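Glycoside hydrolase family protein (Novosphingobium sp. PP1Y, PDB 6Q2F) probably hydrolyses terminal alpha-L-rhamnosyl residues from glycosides, as an alpha-L-rhamnosidase with a sodium ion bound. Local coordinates at residues R1045-D1050 and L1077-A1082. Sequence-based numbering, arbitrary orientation.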
loop_
_atom_site.group_PDB
_atom_site.type_symbol
_atom_site.label_atom_id
_atom_site.label_comp_id
_atom_site.label_asym_id
_atom_site.label_seq_id
_atom_site.Cartn_x
_atom_site.Cartn_y
_atom_site.Cartn_z
ATOM N N ARG A 1045 24.977 41.647 -6.747
ATOM C CA ARG A 1045 25.692 40.719 -7.611
ATOM C C ARG A 1045 26.098 39.515 -6.776
ATOM O O ARG A 1045 26.741 39.669 -5.734
ATOM C CB ARG A 1045 26.921 41.380 -8.258
ATOM C CG ARG A 1045 27.499 40.586 -9.433
ATOM C CD ARG A 1045 28.485 41.401 -10.263
ATOM N NE ARG A 1045 29.824 41.414 -9.683
ATOM C CZ ARG A 1045 30.333 42.426 -8.985
ATOM N NH1 ARG A 1045 29.611 43.523 -8.782
ATOM N NH2 ARG A 1045 31.566 42.342 -8.498
ATOM N N SER A 1046 25.706 38.327 -7.214
ATOM C CA SER A 1046 26.012 37.109 -6.482
ATOM C C SER A 1046 27.149 36.357 -7.160
ATOM O O SER A 1046 27.430 36.540 -8.347
ATOM C CB SER A 1046 24.775 36.212 -6.363
ATOM O OG SER A 1046 24.258 35.902 -7.644
ATOM N N LEU A 1047 27.804 35.510 -6.373
ATOM C CA LEU A 1047 28.907 34.679 -6.837
ATOM C C LEU A 1047 28.562 33.245 -6.478
ATOM O O LEU A 1047 28.363 32.935 -5.298
ATOM C CB LEU A 1047 30.234 35.096 -6.189
ATOM C CG LEU A 1047 31.505 34.303 -6.518
ATOM C CD1 LEU A 1047 31.785 34.351 -8.011
ATOM C CD2 LEU A 1047 32.707 34.858 -5.752
ATOM N N TRP A 1048 28.476 32.381 -7.484
ATOM C CA TRP A 1048 28.143 30.978 -7.276
ATOM C C TRP A 1048 29.382 30.117 -7.466
ATOM O O TRP A 1048 30.236 30.405 -8.318
ATOM C CB TRP A 1048 27.041 30.521 -8.231
ATOM C CG TRP A 1048 25.736 31.239 -8.004
ATOM C CD1 TRP A 1048 25.368 32.452 -8.521
ATOM C CD2 TRP A 1048 24.636 30.796 -7.193
ATOM N NE1 TRP A 1048 24.109 32.786 -8.083
ATOM C CE2 TRP A 1048 23.637 31.789 -7.269
ATOM C CE3 TRP A 1048 24.400 29.661 -6.412
ATOM C CZ2 TRP A 1048 22.418 31.683 -6.591
ATOM C CZ3 TRP A 1048 23.175 29.550 -5.736
ATOM C CH2 TRP A 1048 22.206 30.559 -5.832
ATOM N N LEU A 1049 29.488 29.084 -6.638
ATOM C CA LEU A 1049 30.482 28.033 -6.787
ATOM C C LEU A 1049 29.787 26.821 -7.394
ATOM O O LEU A 1049 28.891 26.239 -6.771
ATOM C CB LEU A 1049 31.102 27.670 -5.440
ATOM C CG LEU A 1049 32.172 26.578 -5.459
ATOM C CD1 LEU A 1049 33.468 27.136 -6.015
ATOM C CD2 LEU A 1049 32.399 26.039 -4.061
ATOM N N ASP A 1050 30.179 26.451 -8.608
ATOM C CA ASP A 1050 29.625 25.274 -9.259
ATOM C C ASP A 1050 30.662 24.166 -9.194
ATOM O O ASP A 1050 31.782 24.341 -9.673
ATOM C CB ASP A 1050 29.239 25.567 -10.708
ATOM C CG ASP A 1050 28.398 24.467 -11.305
ATOM O OD1 ASP A 1050 28.889 23.319 -11.368
ATOM O OD2 ASP A 1050 27.244 24.734 -11.691
ATOM N N LEU A 1077 26.456 26.334 -5.220
ATOM C CA LEU A 1077 26.184 27.030 -3.973
ATOM C C LEU A 1077 26.515 28.510 -4.113
ATOM O O LEU A 1077 27.470 28.889 -4.794
ATOM C CB LEU A 1077 27.003 26.437 -2.819
ATOM C CG LEU A 1077 26.679 24.989 -2.469
ATOM C CD1 LEU A 1077 27.592 24.506 -1.385
ATOM C CD2 LEU A 1077 25.219 24.902 -2.014
ATOM N N ASP A 1078 25.736 29.335 -3.418
ATOM C CA ASP A 1078 25.912 30.783 -3.414
ATOM C C ASP A 1078 26.961 31.158 -2.374
ATOM O O ASP A 1078 26.712 31.061 -1.173
ATOM C CB ASP A 1078 24.576 31.461 -3.120
ATOM C CG ASP A 1078 24.648 32.987 -3.239
ATOM O OD1 ASP A 1078 25.749 33.561 -3.090
ATOM O OD2 ASP A 1078 23.589 33.602 -3.472
ATOM N N ILE A 1079 28.131 31.608 -2.819
ATOM C CA ILE A 1079 29.208 31.959 -1.901
ATOM C C ILE A 1079 29.436 33.462 -1.802
ATOM O O ILE A 1079 30.292 33.894 -1.017
ATOM C CB ILE A 1079 30.517 31.235 -2.272
ATOM C CG1 ILE A 1079 31.067 31.735 -3.605
ATOM C CG2 ILE A 1079 30.267 29.744 -2.354
ATOM C CD1 ILE A 1079 32.517 31.270 -3.852
ATOM N N GLY A 1080 28.660 34.271 -2.527
ATOM C CA GLY A 1080 28.911 35.708 -2.585
ATOM C C GLY A 1080 29.076 36.384 -1.234
ATOM O O GLY A 1080 29.826 37.355 -1.114
ATOM N N LYS A 1081 28.398 35.880 -0.201
ATOM C CA LYS A 1081 28.432 36.485 1.126
ATOM C C LYS A 1081 29.612 36.026 1.958
ATOM O O LYS A 1081 30.022 36.739 2.883
ATOM C CB LYS A 1081 27.130 36.169 1.886
ATOM C CG LYS A 1081 25.931 36.977 1.359
ATOM C CD LYS A 1081 24.624 36.567 2.029
ATOM C CE LYS A 1081 23.443 37.342 1.447
ATOM N NZ LYS A 1081 22.159 37.015 2.134
ATOM N N ALA A 1082 30.171 34.860 1.655
ATOM C CA ALA A 1082 31.251 34.321 2.460
ATOM C C ALA A 1082 32.639 34.684 1.946
ATOM O O ALA A 1082 33.610 34.523 2.690
ATOM C CB ALA A 1082 31.124 32.800 2.547
#
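Three backbone hydrogen bonds join the segments, two within a short antiparallel pairing of 1047-1050 with 1077-1078. In the hydrogen-bonded pair Leu1049-Leu1077, Leu1049 N reaches Leu1077 O at 2.7 Å and Leu1077 N returns to Leu1049 O at 2.9 Å. Beyond the non-hydrogen-bonded pair Trp1048-Asp1078, Ile1079 N donates to Leu1047 O (2.8 Å). The chain then leaves in an Asx turn: Asp1078, CG anti to its backbone N (chi1 -174°), accepts Gly1080 N on OD1 at 3.0 Å. On the face shared by Trp1048 and Asp1078 the indole leans across the neighbouring strand, and Asp1078 CB sits over its six-membered ring, 3.7 Å from the centroid, a CH-pi contact. A weak bond from Trp1048 NE1 to Ser1046 OG may help hold the ring's rotation. An alanine in place of Trp1048 would probably uncover the Asp1078 methylene and adjacent backbone. On the face of Leu1049 and Leu1077, just past the strand end, Ile1079 spreads its branches, CG1 3.9 Å from Leu1047 CG and CG2 3.8 Å from Leu1049 CB. In this galactose-binding-like beta-sandwich, 1076-1078 is an outermost strand, 1131-1140 flanks 1047-1055 on its other side, and Val1060 and Val1067 of the second sheet pack against Leu1077.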